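Cadherin-5 (Gallus gallus, PDB 3PPE) mediates, through extracellular cadherin domains of which this chain holds the first two, calcium-dependent, preferentially homophilic adhesion between endothelial cells. Local coordinates at residues Thr141-Ile146 with Val155-Val160; Ile178-Lys183 with Ala195-Arg200. All coordinates share one frame; numbering follows the deposited sequence.

In the fold
Both contacts lie in the second cadherin domain, beyond the calcium-bound junction with the first. Contact 1 comes first along the chain: from the edge strand 142-148 the chain runs through eight intervening residues to the turn leading from strand 153-155 to strand 160-163, so this closure reaches from one sheet of the sandwich to the other. Contact 2 follows, with eleven residues between its segments, and closes the hairpin of strands 175-184 and 194-202. The two are in series, neither nested nor crossed. They meet because strand 142-148 pairs with strand 175-184: Q145 bonds through its backbone to K181, and T143 OG1 probably bonds to K183 O.

Contact 1 (Thr141-Ile146 with Val155-Val160); sequences TVTYQI and VDDSGV
Y144 and D157 share the one direct hydrogen bond between the strand and the turn: the amide N of Y144 reaches OD1 of D157 over 3.1 Å, nearly straight at 167°. The oxygen is met on its anti side, close to the carboxylate plane. Aspartate suits this place because its short side chain can offer an acceptor to a strand amide that faces no neighbouring strand here. Alongside, CB of T143 lies 3.4 Å from the same OD1. A water sits between the carbonyls, 3.0 Å from O of Y144 and 2.7 Å from O of V155.

The aromatic contact is a CH-pi interaction. CA of G159 lies over one face of the Y144 ring, 3.7 Å from its centroid, while the carbonyl O of D157 comes in at the ring edge. Glycine fits doubly: its positive phi of 86° would press a side chain against the carbonyl of S158, and a CB would also crowd CZ of the ring. Beyond the two segments, OH of Y144 bonds to the backbone N of A128, pinning the far end of the ring.

Apolar contact comes from V155, whose two methyls divide the work. CG2 packs 3.8 Å from CB of Y144; CG1, held between its own backbone N and carbonyl carbon (chi1 62°), meets CG1 of I146.

Within the turn, OD1 of D156 accepts from N of S158 and N of V160, which approach from opposite faces of its carboxylate. The first of these bonds makes an Asx turn. Together with the type I turn D156-G159 and the D156-V160 backbone pairing, this is a hairpin with a G1 beta bulge, lodged against the edge strand of the opposing sheet in the cadherin beta sandwich.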
# COMPACT_ATOMS: atom_id res chain seq x y z
N THR A 141 18.83 -13.14 -11.16
CA THR A 141 20.01 -13.05 -11.98
C THR A 141 21.09 -13.93 -11.33
O THR A 141 21.51 -13.66 -10.21
CB THR A 141 20.53 -11.60 -12.02
OG1 THR A 141 19.56 -10.75 -12.64
CG2 THR A 141 21.80 -11.52 -12.86
N VAL A 142 21.57 -14.95 -12.05
CA VAL A 142 22.49 -15.93 -11.47
C VAL A 142 23.90 -15.62 -11.97
O VAL A 142 24.08 -15.33 -13.15
CB VAL A 142 22.11 -17.37 -11.89
CG1 VAL A 142 23.07 -18.41 -11.23
CG2 VAL A 142 20.58 -17.72 -11.59
N THR A 143 24.88 -15.69 -11.08
CA THR A 143 26.30 -15.56 -11.41
C THR A 143 27.04 -16.80 -10.85
O THR A 143 26.54 -17.46 -9.95
CB THR A 143 26.95 -14.24 -10.82
OG1 THR A 143 27.01 -14.35 -9.40
CG2 THR A 143 26.13 -13.03 -11.18
N TYR A 144 28.20 -17.13 -11.40
CA TYR A 144 28.88 -18.38 -11.07
C TYR A 144 30.36 -18.10 -10.76
O TYR A 144 30.96 -17.24 -11.37
CB TYR A 144 28.82 -19.32 -12.29
CG TYR A 144 27.42 -19.74 -12.71
CD1 TYR A 144 26.69 -18.99 -13.62
CD2 TYR A 144 26.83 -20.88 -12.16
CE1 TYR A 144 25.38 -19.37 -14.01
CE2 TYR A 144 25.50 -21.29 -12.56
CZ TYR A 144 24.82 -20.55 -13.48
OH TYR A 144 23.56 -20.91 -13.86
N GLN A 145 30.93 -18.90 -9.85
CA GLN A 145 32.32 -18.81 -9.50
C GLN A 145 32.84 -20.25 -9.33
O GLN A 145 32.11 -21.12 -8.84
CB GLN A 145 32.42 -17.97 -8.19
CG GLN A 145 33.80 -17.78 -7.58
CD GLN A 145 33.75 -17.00 -6.21
OE1 GLN A 145 32.66 -16.74 -5.63
NE2 GLN A 145 34.94 -16.66 -5.70
N ILE A 146 34.06 -20.52 -9.76
CA ILE A 146 34.73 -21.77 -9.37
C ILE A 146 35.49 -21.50 -8.08
O ILE A 146 36.29 -20.55 -8.01
CB ILE A 146 35.66 -22.32 -10.47
CG1 ILE A 146 34.84 -22.69 -11.72
CG2 ILE A 146 36.46 -23.58 -9.95
CD1 ILE A 146 35.72 -23.10 -12.88
N VAL A 155 34.81 -20.15 -15.26
CA VAL A 155 33.40 -20.25 -15.58
C VAL A 155 32.88 -18.86 -15.94
O VAL A 155 33.31 -17.87 -15.33
CB VAL A 155 32.60 -20.84 -14.38
CG1 VAL A 155 32.70 -19.92 -13.13
CG2 VAL A 155 31.12 -21.02 -14.76
N ASP A 156 32.00 -18.76 -16.94
CA ASP A 156 31.41 -17.46 -17.25
C ASP A 156 30.09 -17.29 -16.47
O ASP A 156 29.67 -18.21 -15.77
CB ASP A 156 31.28 -17.17 -18.76
CG ASP A 156 30.23 -18.01 -19.46
OD1 ASP A 156 29.29 -18.59 -18.86
OD2 ASP A 156 30.34 -18.09 -20.71
N ASP A 157 29.43 -16.15 -16.60
CA ASP A 157 28.23 -15.94 -15.78
C ASP A 157 26.97 -16.58 -16.41
O ASP A 157 25.85 -16.43 -15.87
CB ASP A 157 28.08 -14.45 -15.38
CG ASP A 157 28.98 -14.06 -14.20
OD1 ASP A 157 29.22 -14.90 -13.25
OD2 ASP A 157 29.47 -12.91 -14.23
N SER A 158 27.15 -17.31 -17.54
CA SER A 158 26.14 -18.27 -18.02
C SER A 158 26.34 -19.70 -17.49
O SER A 158 25.57 -20.59 -17.83
CB SER A 158 26.07 -18.33 -19.55
OG SER A 158 25.44 -17.15 -20.07
N GLY A 159 27.38 -19.94 -16.70
CA GLY A 159 27.67 -21.29 -16.21
C GLY A 159 28.50 -22.15 -17.16
O GLY A 159 28.69 -23.35 -16.90
N VAL A 160 29.02 -21.56 -18.23
CA VAL A 160 29.92 -22.29 -19.13
C VAL A 160 31.34 -22.37 -18.54
O VAL A 160 31.91 -21.35 -18.12
CB VAL A 160 29.91 -21.71 -20.55
CG1 VAL A 160 30.85 -22.52 -21.54
CG2 VAL A 160 28.45 -21.68 -21.11
O HOH W 1 32.31 -16.02 -13.71

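Contact 2 (Ile178-Lys183 with Ala195-Arg200); sequences IIVKAK and ATVIIR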
# COMPACT_ATOMS: atom_id res chain seq x y z
N ILE A 178 36.06 -30.22 -9.73
CA ILE A 178 36.06 -28.82 -9.37
C ILE A 178 34.72 -28.46 -8.65
O ILE A 178 33.71 -29.14 -8.83
CB ILE A 178 36.36 -27.88 -10.59
CG1 ILE A 178 35.15 -27.86 -11.50
CG2 ILE A 178 37.72 -28.28 -11.31
CD1 ILE A 178 35.13 -26.75 -12.58
N ILE A 179 34.74 -27.43 -7.85
CA ILE A 179 33.55 -27.00 -7.11
C ILE A 179 33.09 -25.66 -7.64
O ILE A 179 33.88 -24.71 -7.73
CB ILE A 179 33.80 -26.90 -5.58
CG1 ILE A 179 34.46 -28.18 -5.04
CG2 ILE A 179 32.49 -26.58 -4.84
CD1 ILE A 179 33.63 -29.46 -5.22
N VAL A 180 31.81 -25.59 -8.00
CA VAL A 180 31.25 -24.35 -8.49
C VAL A 180 30.23 -23.82 -7.47
O VAL A 180 29.66 -24.58 -6.69
CB VAL A 180 30.68 -24.54 -9.96
CG1 VAL A 180 29.50 -25.52 -9.98
CG2 VAL A 180 30.32 -23.19 -10.63
N LYS A 181 30.06 -22.51 -7.42
CA LYS A 181 29.13 -21.89 -6.51
C LYS A 181 28.33 -20.87 -7.33
O LYS A 181 28.88 -20.18 -8.22
CB LYS A 181 29.89 -21.18 -5.38
CG LYS A 181 28.98 -20.61 -4.26
CD LYS A 181 29.78 -20.12 -3.04
CE LYS A 181 28.90 -20.12 -1.75
NZ LYS A 181 29.59 -19.34 -0.62
N ALA A 182 27.04 -20.78 -7.05
CA ALA A 182 26.17 -19.81 -7.71
C ALA A 182 25.62 -18.80 -6.71
O ALA A 182 25.54 -19.07 -5.51
CB ALA A 182 25.04 -20.52 -8.44
N LYS A 183 25.23 -17.63 -7.21
CA LYS A 183 24.94 -16.49 -6.36
C LYS A 183 24.29 -15.36 -7.15
O LYS A 183 24.88 -14.82 -8.08
CB LYS A 183 26.22 -15.99 -5.68
CG LYS A 183 26.07 -14.64 -4.99
CD LYS A 183 27.28 -14.33 -4.13
CE LYS A 183 28.54 -14.22 -4.97
NZ LYS A 183 28.81 -12.82 -5.39
N ALA A 195 27.98 -27.02 -6.37
CA ALA A 195 27.96 -28.35 -6.97
C ALA A 195 29.37 -28.78 -7.39
O ALA A 195 30.32 -28.00 -7.31
CB ALA A 195 27.03 -28.37 -8.17
N THR A 196 29.49 -30.03 -7.82
CA THR A 196 30.78 -30.56 -8.28
C THR A 196 30.69 -30.81 -9.76
O THR A 196 29.66 -31.28 -10.28
CB THR A 196 31.09 -31.92 -7.56
OG1 THR A 196 31.06 -31.71 -6.15
CG2 THR A 196 32.45 -32.49 -7.91
N VAL A 197 31.80 -30.52 -10.44
CA VAL A 197 31.97 -30.85 -11.84
C VAL A 197 33.16 -31.79 -11.95
O VAL A 197 34.27 -31.42 -11.58
CB VAL A 197 32.23 -29.63 -12.73
CG1 VAL A 197 31.99 -30.00 -14.19
CG2 VAL A 197 31.32 -28.45 -12.34
N ILE A 198 32.90 -32.97 -12.46
CA ILE A 198 33.96 -33.91 -12.78
C ILE A 198 34.28 -33.73 -14.26
O ILE A 198 33.42 -33.91 -15.13
CB ILE A 198 33.54 -35.35 -12.47
CG1 ILE A 198 33.30 -35.48 -10.96
CG2 ILE A 198 34.65 -36.34 -12.90
CD1 ILE A 198 32.37 -36.65 -10.63
N ILE A 199 35.51 -33.32 -14.53
CA ILE A 199 35.95 -33.05 -15.89
C ILE A 199 37.07 -34.04 -16.22
O ILE A 199 38.16 -34.01 -15.63
CB ILE A 199 36.47 -31.63 -16.02
CG1 ILE A 199 35.32 -30.64 -15.81
CG2 ILE A 199 37.15 -31.43 -17.42
CD1 ILE A 199 35.75 -29.28 -15.42
N ARG A 200 36.80 -34.93 -17.16
CA ARG A 200 37.79 -35.91 -17.60
C ARG A 200 38.59 -35.33 -18.76
O ARG A 200 38.03 -34.73 -19.66
CB ARG A 200 37.08 -37.18 -18.07
CG ARG A 200 36.51 -38.00 -16.96
CD ARG A 200 35.55 -39.05 -17.46
NE ARG A 200 35.77 -39.39 -18.87
CZ ARG A 200 34.92 -39.11 -19.86
NH1 ARG A 200 33.78 -38.50 -19.60
NH2 ARG A 200 35.22 -39.45 -21.10
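The amide N of I178 gives V197 O a 2.8 Å hydrogen bond, nearly straight at 169°, and V197 N returns one to I178 O. Two residues along each strand, V180 and A195 exchange a second pair of bonds, N of V180 to O of A195 at 2.9 Å and N of A195 to O of V180 at 3.0 Å. Between these two hydrogen-bonded pairs lies the non-hydrogen-bonded pair I179 and T196, where CA of T196 makes a CA-H...O contact of 3.3 Å with I178 O.

On the sheet face shared by I178, V180, A195 and V197 the contact is wholly hydrocarbon. I178 and V197 lie side by side, CG1 of I178 being 3.6 Å from CB of V197. Holding CG1 between the backbone N and the carbonyl carbon (chi1 72°) gives this close fit, and CD1 goes on to meet CD1 of I199 at 3.9 Å. An alanine in place of I178 would probably open a gap beside V197 and I199, and leave I146 of the adjoining strand less well packed. A195 touches F104 and F109, and its single methyl probably suits the space beside such large rings; V126 of the opposing sheet packs on both V180 and V197.

The other face carries I179 and T196; it is partly exposed, and the hydroxyl of T196 is compatible with that. The backbones of I178, V180, A195 and V197 thus satisfy one another across the hairpin, while I179 and K181 turn theirs to strand 142-148, and the branched side chains of I178, V180, V197 and I199, well suited to extended backbone, form part of the domain's hydrophobic interior.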